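Local coordinates for DUF4442 domain-containing protein (Pseudomonas aeruginosa, PDB 1SH8) that is of unknown function but is probably a thioesterase of the PaaI-like hotdog-fold family, at the interface of chains A and B. Residues are numbered along the deposited sequence; one frame, centred on the assembly and turned at random. Chains: chain A/B, hypothetical protein PA5026.

Contact 1: the interface of chains A and B. Residues chain A 58, 85-89; chain B 58, 83-87.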
# COMPACT_ATOMS: atom_id res chain seq x y z
N PHE A 58 -3.12 -2.25 -3.15
CA PHE A 58 -2.75 -0.89 -2.78
C PHE A 58 -2.01 -0.19 -3.92
O PHE A 58 -2.30 0.96 -4.25
CB PHE A 58 -1.85 -0.87 -1.55
CG PHE A 58 -1.41 0.52 -1.15
CD1 PHE A 58 -2.17 1.28 -0.26
CD2 PHE A 58 -0.26 1.07 -1.69
CE1 PHE A 58 -1.78 2.59 0.08
CE2 PHE A 58 0.14 2.38 -1.36
CZ PHE A 58 -0.62 3.13 -0.48
N MET A 85 -3.88 7.84 2.47
CA MET A 85 -4.75 7.00 1.68
C MET A 85 -5.40 5.92 2.52
O MET A 85 -4.76 5.34 3.41
CB MET A 85 -3.95 6.37 0.54
CG MET A 85 -4.74 5.47 -0.41
SD MET A 85 -3.75 4.95 -1.86
CE MET A 85 -3.10 6.40 -2.38
N THR A 86 -6.67 5.68 2.25
CA THR A 86 -7.44 4.65 2.92
C THR A 86 -7.83 3.64 1.85
O THR A 86 -8.27 4.03 0.77
CB THR A 86 -8.72 5.23 3.55
OG1 THR A 86 -8.36 6.13 4.61
CG2 THR A 86 -9.61 4.12 4.10
N LEU A 87 -7.64 2.36 2.14
CA LEU A 87 -7.99 1.29 1.21
C LEU A 87 -8.94 0.34 1.93
O LEU A 87 -8.58 -0.23 2.96
CB LEU A 87 -6.74 0.52 0.76
CG LEU A 87 -6.95 -0.63 -0.23
CD1 LEU A 87 -7.59 -0.11 -1.52
CD2 LEU A 87 -5.61 -1.30 -0.53
N ARG A 88 -10.16 0.19 1.41
CA ARG A 88 -11.15 -0.68 2.03
C ARG A 88 -11.32 -1.95 1.21
O ARG A 88 -11.58 -1.90 0.01
CB ARG A 88 -12.50 0.06 2.14
CG ARG A 88 -12.40 1.44 2.79
CD ARG A 88 -13.76 2.14 2.82
NE ARG A 88 -13.64 3.59 2.93
CZ ARG A 88 -13.39 4.26 4.06
NH1 ARG A 88 -13.24 3.62 5.20
NH2 ARG A 88 -13.27 5.58 4.03
N PHE A 89 -11.16 -3.10 1.85
CA PHE A 89 -11.26 -4.39 1.18
C PHE A 89 -12.70 -4.90 1.25
O PHE A 89 -13.25 -5.08 2.34
CB PHE A 89 -10.28 -5.36 1.83
CG PHE A 89 -8.86 -4.86 1.84
CD1 PHE A 89 -8.07 -4.93 0.69
CD2 PHE A 89 -8.31 -4.28 2.99
CE1 PHE A 89 -6.76 -4.43 0.68
CE2 PHE A 89 -7.01 -3.78 2.99
CZ PHE A 89 -6.23 -3.85 1.83
N PHE B 58 3.41 0.58 2.45
CA PHE B 58 2.15 -0.09 2.76
C PHE B 58 2.39 -1.55 3.10
O PHE B 58 1.85 -2.07 4.07
CB PHE B 58 1.18 -0.03 1.58
CG PHE B 58 -0.06 -0.84 1.79
CD1 PHE B 58 -1.18 -0.29 2.42
CD2 PHE B 58 -0.10 -2.18 1.41
CE1 PHE B 58 -2.32 -1.08 2.67
CE2 PHE B 58 -1.22 -2.97 1.66
CZ PHE B 58 -2.34 -2.42 2.29
N LYS B 83 -10.38 -5.35 7.24
CA LYS B 83 -11.48 -4.57 6.68
C LYS B 83 -10.95 -3.40 5.87
O LYS B 83 -11.41 -3.13 4.76
CB LYS B 83 -12.39 -4.05 7.80
CG LYS B 83 -12.90 -5.13 8.76
CD LYS B 83 -13.68 -6.21 8.04
CE LYS B 83 -14.95 -5.66 7.43
NZ LYS B 83 -15.74 -6.72 6.74
N GLU B 84 -9.99 -2.69 6.44
CA GLU B 84 -9.41 -1.55 5.76
C GLU B 84 -8.13 -1.11 6.43
O GLU B 84 -7.86 -1.48 7.58
CB GLU B 84 -10.39 -0.38 5.73
CG GLU B 84 -10.89 0.07 7.10
CD GLU B 84 -11.81 1.28 7.02
OE1 GLU B 84 -12.82 1.21 6.30
OE2 GLU B 84 -11.52 2.30 7.68
N MET B 85 -7.34 -0.33 5.70
CA MET B 85 -6.09 0.20 6.20
C MET B 85 -5.91 1.63 5.73
O MET B 85 -6.25 1.96 4.60
CB MET B 85 -4.92 -0.65 5.71
CG MET B 85 -4.79 -2.00 6.39
SD MET B 85 -3.30 -2.91 5.89
CE MET B 85 -1.99 -1.76 6.45
N THR B 86 -5.40 2.47 6.62
CA THR B 86 -5.16 3.86 6.29
C THR B 86 -3.69 4.15 6.54
O THR B 86 -3.14 3.77 7.58
CB THR B 86 -5.98 4.82 7.17
OG1 THR B 86 -7.38 4.67 6.87
CG2 THR B 86 -5.58 6.27 6.90
N LEU B 87 -3.06 4.81 5.58
CA LEU B 87 -1.65 5.17 5.68
C LEU B 87 -1.52 6.68 5.62
O LEU B 87 -2.21 7.34 4.84
CB LEU B 87 -0.84 4.56 4.53
CG LEU B 87 -0.12 3.23 4.73
CD1 LEU B 87 1.04 3.42 5.69
CD2 LEU B 87 -1.10 2.18 5.25
O HOH W 1 -14.34 -3.10 4.16
O HOH W 2 -4.05 2.52 2.46
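Strand 78-89 of each chain runs antiparallel to its twin across the two-fold, the edge-to-edge pairing by which hotdog-fold thioesterases commonly join two sheets into one. Around the axis the backbone bonds are short and straight: A:Leu87 N gives its hydrogen to B:Met85 O at 2.8 Å, nearly along the C=O axis (168° at the hydrogen), and B:Leu87 N does the same to A:Met85 O. The ladder continues to A:Phe89 N, which meets B:Lys83 O at 2.9 Å from above the carbonyl plane. On the axis the two A:Thr86 and B:Thr86 hydroxyls cross obliquely, OG1 to OG1 at 2.9 Å, each OG1 anti to its own carbonyl carbon and with donor and acceptor undecided. Beyond them A:Arg88 and B:Glu84 lie side by side, pointing the same way. NH1 of A:Arg88 reaches B:Glu84 OE1 at 2.7 Å in a salt bridge that lies in the guanidinium plane but above the carboxylate plane, while A:Thr86 CG2 covers one guanidinium face. On the sheet's helix-bearing side A:Phe58 and B:Phe58 come tip to tip, their rings stacked at 13° with centroids 4.5 Å apart. Each CB sits over the other ring's centre, and chi1 of 179° in A:Phe58 sets CG anti to the backbone N, as in B:Phe58.

Contact 2: the interface of chains A and B. Residues chain A 20, 24, 45, 53, 55-56, 58-59; chain B 20, 23-24, 45, 53, 55-56, 58-59.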
# COMPACT_ATOMS: atom_id res chain seq x y z
N PHE A 20 9.52 -1.15 -8.04
CA PHE A 20 8.56 -1.88 -7.22
C PHE A 20 7.31 -2.14 -8.05
O PHE A 20 6.74 -3.24 -8.02
CB PHE A 20 8.22 -1.04 -5.99
CG PHE A 20 7.26 -1.70 -5.03
CD1 PHE A 20 7.74 -2.38 -3.90
CD2 PHE A 20 5.88 -1.62 -5.22
CE1 PHE A 20 6.85 -2.96 -2.98
CE2 PHE A 20 5.00 -2.19 -4.31
CZ PHE A 20 5.48 -2.86 -3.19
N SER A 24 5.68 -5.80 -10.29
CA SER A 24 4.33 -6.32 -10.10
C SER A 24 3.62 -6.65 -11.41
O SER A 24 2.60 -7.33 -11.42
CB SER A 24 3.47 -5.32 -9.32
OG SER A 24 3.02 -4.27 -10.16
N ASN A 45 0.89 -12.01 -8.25
CA ASN A 45 0.52 -11.10 -7.17
C ASN A 45 -0.42 -11.73 -6.16
O ASN A 45 -1.10 -11.02 -5.41
CB ASN A 45 -0.13 -9.84 -7.77
CG ASN A 45 0.85 -9.02 -8.58
OD1 ASN A 45 0.58 -8.67 -9.74
ND2 ASN A 45 1.99 -8.71 -7.99
N TYR A 53 -2.75 -10.18 -3.27
CA TYR A 53 -2.15 -9.69 -2.05
C TYR A 53 -2.53 -8.22 -1.84
O TYR A 53 -2.57 -7.44 -2.80
CB TYR A 53 -0.62 -9.84 -2.12
CG TYR A 53 0.09 -9.19 -0.94
CD1 TYR A 53 -0.25 -9.53 0.37
CD2 TYR A 53 1.04 -8.20 -1.14
CE1 TYR A 53 0.33 -8.88 1.45
CE2 TYR A 53 1.63 -7.54 -0.06
CZ TYR A 53 1.27 -7.89 1.23
OH TYR A 53 1.80 -7.22 2.30
N GLY A 55 -0.97 -5.69 -0.80
CA GLY A 55 0.02 -4.75 -1.29
C GLY A 55 -0.11 -4.48 -2.78
O GLY A 55 0.17 -3.37 -3.25
N ALA A 56 -0.54 -5.50 -3.53
CA ALA A 56 -0.74 -5.35 -4.97
C ALA A 56 -1.99 -4.49 -5.19
O ALA A 56 -2.01 -3.63 -6.08
CB ALA A 56 -0.90 -6.71 -5.62
N PHE A 58 -3.12 -2.25 -3.15
CA PHE A 58 -2.75 -0.89 -2.78
C PHE A 58 -2.01 -0.19 -3.92
O PHE A 58 -2.30 0.96 -4.25
CB PHE A 58 -1.85 -0.87 -1.55
CG PHE A 58 -1.41 0.52 -1.15
CD1 PHE A 58 -2.17 1.28 -0.26
CD2 PHE A 58 -0.26 1.07 -1.69
CE1 PHE A 58 -1.78 2.59 0.08
CE2 PHE A 58 0.14 2.38 -1.36
CZ PHE A 58 -0.62 3.13 -0.48
N THR A 59 -1.05 -0.90 -4.51
CA THR A 59 -0.27 -0.33 -5.60
C THR A 59 -1.17 0.06 -6.77
O THR A 59 -1.02 1.15 -7.34
CB THR A 59 0.82 -1.31 -6.05
OG1 THR A 59 1.72 -1.54 -4.95
CG2 THR A 59 1.62 -0.75 -7.21
N PHE B 20 5.15 -11.39 -4.08
CA PHE B 20 5.12 -9.92 -4.11
C PHE B 20 5.98 -9.38 -2.97
O PHE B 20 6.75 -8.42 -3.15
CB PHE B 20 3.67 -9.44 -3.96
CG PHE B 20 3.50 -7.95 -4.04
CD1 PHE B 20 3.03 -7.35 -5.21
CD2 PHE B 20 3.76 -7.14 -2.93
CE1 PHE B 20 2.81 -5.97 -5.28
CE2 PHE B 20 3.55 -5.76 -2.98
CZ PHE B 20 3.07 -5.17 -4.16
N ARG B 23 9.88 -10.37 -3.43
CA ARG B 23 10.56 -9.49 -4.40
C ARG B 23 10.95 -8.12 -3.82
O ARG B 23 11.80 -7.43 -4.37
CB ARG B 23 9.67 -9.27 -5.64
CG ARG B 23 9.41 -10.50 -6.50
CD ARG B 23 8.49 -10.16 -7.68
NE ARG B 23 7.29 -9.44 -7.24
CZ ARG B 23 6.16 -9.35 -7.94
NH1 ARG B 23 6.07 -9.94 -9.13
NH2 ARG B 23 5.12 -8.70 -7.45
N SER B 24 10.32 -7.73 -2.72
CA SER B 24 10.63 -6.43 -2.11
C SER B 24 11.84 -6.50 -1.18
O SER B 24 12.42 -5.46 -0.83
CB SER B 24 9.42 -5.90 -1.34
OG SER B 24 9.23 -6.60 -0.12
N ASN B 45 13.39 -0.37 -3.64
CA ASN B 45 12.03 0.07 -3.32
C ASN B 45 11.82 1.58 -3.44
O ASN B 45 10.82 2.11 -2.96
CB ASN B 45 11.68 -0.40 -1.91
CG ASN B 45 11.63 -1.90 -1.81
OD1 ASN B 45 12.23 -2.51 -0.92
ND2 ASN B 45 10.92 -2.52 -2.74
N TYR B 53 8.88 3.97 -2.11
CA TYR B 53 7.59 4.02 -2.77
C TYR B 53 6.47 3.72 -1.76
O TYR B 53 6.62 2.87 -0.89
CB TYR B 53 7.54 3.01 -3.93
CG TYR B 53 6.18 2.90 -4.57
CD1 TYR B 53 5.52 4.04 -5.05
CD2 TYR B 53 5.52 1.68 -4.63
CE1 TYR B 53 4.23 3.96 -5.57
CE2 TYR B 53 4.22 1.59 -5.15
CZ TYR B 53 3.58 2.73 -5.60
OH TYR B 53 2.28 2.66 -6.04
N GLY B 55 3.83 2.07 -1.97
CA GLY B 55 3.41 0.68 -1.94
C GLY B 55 4.31 -0.21 -1.09
O GLY B 55 3.85 -1.20 -0.53
N ALA B 56 5.59 0.14 -1.01
CA ALA B 56 6.54 -0.63 -0.20
C ALA B 56 6.27 -0.32 1.27
O ALA B 56 6.31 -1.21 2.13
CB ALA B 56 7.97 -0.27 -0.57
N PHE B 58 3.41 0.58 2.45
CA PHE B 58 2.15 -0.09 2.76
C PHE B 58 2.39 -1.55 3.10
O PHE B 58 1.85 -2.07 4.07
CB PHE B 58 1.18 -0.03 1.58
CG PHE B 58 -0.06 -0.84 1.79
CD1 PHE B 58 -1.18 -0.29 2.42
CD2 PHE B 58 -0.10 -2.18 1.41
CE1 PHE B 58 -2.32 -1.08 2.67
CE2 PHE B 58 -1.22 -2.97 1.66
CZ PHE B 58 -2.34 -2.42 2.29
N THR B 59 3.21 -2.21 2.28
CA THR B 59 3.51 -3.62 2.48
C THR B 59 4.16 -3.84 3.85
O THR B 59 3.83 -4.79 4.56
CB THR B 59 4.42 -4.14 1.35
OG1 THR B 59 3.72 -4.02 0.10
CG2 THR B 59 4.79 -5.60 1.56
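Aromatic packing dominates this patch, in which A:Phe20 and B:Phe20 each reach over the two-fold axis into the partner subunit. The two rings meet edge-to-face, with planes 86° apart and centroids 5.3 Å from each other, and CZ of A:Phe20 and CZ of B:Phe20 are 3.5 Å apart. With chi1 at -178° in A:Phe20, CG stands anti to the backbone N, and B:Phe20 adopts the same torsion. Along one flank, CD2 of A:Phe20 meets CD2 of B:Tyr53 at 3.4 Å as the side chains cross at about a right angle; CE2 of A:Phe20 lies at the edge of the tyrosine ring, in its plane. The opposite flank, at CE1 of A:Phe20, touches B:Ala56 CA at 3.6 Å, with the alanine backbone N above the phenyl face toward its rim.

Smaller contacts extend the packing: the CG2 methyl of B:Thr59 lies 3.5 Å from the phenol A:Tyr53 OH, and CA of A:Gly55 lies against CE2 of B:Phe58 and CA of B:Gly55 against CD2 and CE2 of A:Phe58.

Polar groups mainly frame the apolar centre. A:Thr59 OG1 donates to A:Gly55 O at 2.9 Å, one turn back in the same helix and in the carbonyl plane, fixing the threonine rotation; chain B repeats this. The amide ND2 of B:Asn45 sits at the edge of the A:Phe20 ring, in plane, 3.4 Å from CD1.

In the fold, helix 19-24 of chain A packs against the start of helix 54-72 of chain B, beside the B:Asn45 loop, and its twin does likewise, within the probable dimer interface.

Contact 3: the interface of chains A and B. Residues chain A 46-48, 53-54; chain B 18, 62-63.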
# COMPACT_ATOMS: atom_id res chain seq x y z
N GLU A 46 -0.47 -13.06 -6.13
CA GLU A 46 -1.34 -13.78 -5.21
C GLU A 46 -0.80 -13.80 -3.78
O GLU A 46 0.42 -13.77 -3.57
CB GLU A 46 -1.53 -15.23 -5.68
CG GLU A 46 -1.79 -15.39 -7.18
CD GLU A 46 -0.51 -15.66 -7.99
OE1 GLU A 46 0.59 -15.24 -7.56
OE2 GLU A 46 -0.62 -16.29 -9.07
N ASN A 47 -1.71 -13.83 -2.81
CA ASN A 47 -1.29 -13.92 -1.42
C ASN A 47 -1.22 -15.41 -1.13
O ASN A 47 -1.18 -16.22 -2.05
CB ASN A 47 -2.29 -13.23 -0.49
CG ASN A 47 -3.72 -13.68 -0.72
OD1 ASN A 47 -3.97 -14.79 -1.18
ND2 ASN A 47 -4.67 -12.81 -0.37
N HIS A 48 -1.20 -15.79 0.14
CA HIS A 48 -1.11 -17.20 0.50
C HIS A 48 -2.48 -17.90 0.49
O HIS A 48 -2.55 -19.13 0.53
CB HIS A 48 -0.47 -17.33 1.88
CG HIS A 48 -1.18 -16.56 2.95
ND1 HIS A 48 -1.53 -15.23 2.80
CD2 HIS A 48 -1.65 -16.93 4.16
CE1 HIS A 48 -2.17 -14.82 3.87
NE2 HIS A 48 -2.26 -15.83 4.72
N TYR A 53 -2.75 -10.18 -3.27
CA TYR A 53 -2.15 -9.69 -2.05
C TYR A 53 -2.53 -8.22 -1.84
O TYR A 53 -2.57 -7.44 -2.80
CB TYR A 53 -0.62 -9.84 -2.12
CG TYR A 53 0.09 -9.19 -0.94
CD1 TYR A 53 -0.25 -9.53 0.37
CD2 TYR A 53 1.04 -8.20 -1.14
CE1 TYR A 53 0.33 -8.88 1.45
CE2 TYR A 53 1.63 -7.54 -0.06
CZ TYR A 53 1.27 -7.89 1.23
OH TYR A 53 1.80 -7.22 2.30
N ALA A 54 -2.82 -7.85 -0.60
CA ALA A 54 -3.21 -6.48 -0.26
C ALA A 54 -2.27 -5.41 -0.81
O ALA A 54 -2.72 -4.34 -1.22
CB ALA A 54 -3.32 -6.34 1.26
N ILE B 18 4.80 -15.13 0.09
CA ILE B 18 4.14 -14.30 -0.92
C ILE B 18 5.20 -13.70 -1.84
O ILE B 18 6.03 -12.90 -1.40
CB ILE B 18 3.32 -13.19 -0.23
CG1 ILE B 18 2.29 -13.83 0.70
CG2 ILE B 18 2.67 -12.28 -1.27
CD1 ILE B 18 1.48 -12.85 1.51
N GLU B 62 1.42 -3.56 6.39
CA GLU B 62 0.41 -4.62 6.27
C GLU B 62 0.83 -5.97 6.85
O GLU B 62 0.05 -6.63 7.54
CB GLU B 62 0.03 -4.79 4.79
CG GLU B 62 -1.17 -5.69 4.48
CD GLU B 62 -0.86 -7.19 4.54
OE1 GLU B 62 0.31 -7.60 4.39
OE2 GLU B 62 -1.82 -7.96 4.73
N LEU B 63 2.07 -6.37 6.57
CA LEU B 63 2.58 -7.67 7.02
C LEU B 63 2.50 -7.98 8.50
O LEU B 63 2.24 -9.12 8.87
CB LEU B 63 4.01 -7.88 6.51
CG LEU B 63 4.04 -8.13 5.00
CD1 LEU B 63 5.47 -8.16 4.50
CD2 LEU B 63 3.31 -9.43 4.67
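OE1 of the B:Glu62 carboxylate is held across the interface by one hydrogen bond, donated by the phenol OH of A:Tyr53 over 2.6 Å. Side chains of tyrosine and glutamate reach toward each other tip to tip, with ring and carboxylate planes 85° apart, and the hydroxyl meets OE1 from above the carboxylate plane, 45° out of it. Bending at chi2 (-78°) turns the glutamate toward the tyrosine after CG has left anti to the backbone N. The short bond may stabilise a charged carboxylate, although protonation cannot be seen. B:Leu63 lies beside the same hydroxyl, its CD2 methyl 3.6 Å from A:Tyr53 OH, while A:Ala54 CB touches B:Glu62 CG at 3.9 Å.

Farther back along the tyrosine, B:Ile18 crosses the ring at about a right angle and divides its branches among several partners. Its CD1 tip meets A:Tyr53 CD1 at 3.9 Å and also approaches ND1 of A:His48, whose CG takes the crowded position between the backbone N and the carbonyl carbon. CG1 lies against the backbone of A:Asn47 and A:His48. The loop leading to helix 54-62 of a probable thioesterase thus receives an aliphatic side chain from the partner. On the remaining branch, B:Ile18 CG2 lies 3.5 Å from the backbone oxygen A:Glu46 O.

Measured between the centres of their C-alpha atoms, contact 1 lies about 13 Å from contact 2 and 14 Å from contact 3, while contacts 2 and 3 are about 9 Å apart. A:Phe58 and B:Phe58 belong to both contact 1 and contact 2, tying the strand pairing to the helix packing; A:Tyr53 is shared by contacts 2 and 3, linking the helix packing to the loop contact. Helix 54-62 of chain A contributes to all three. Two-fold symmetry repeats each contact, giving a continuous interface of sheet, helix and loop, consistent with a hotdog dimer, although the assembly alone does not prove the state in solution.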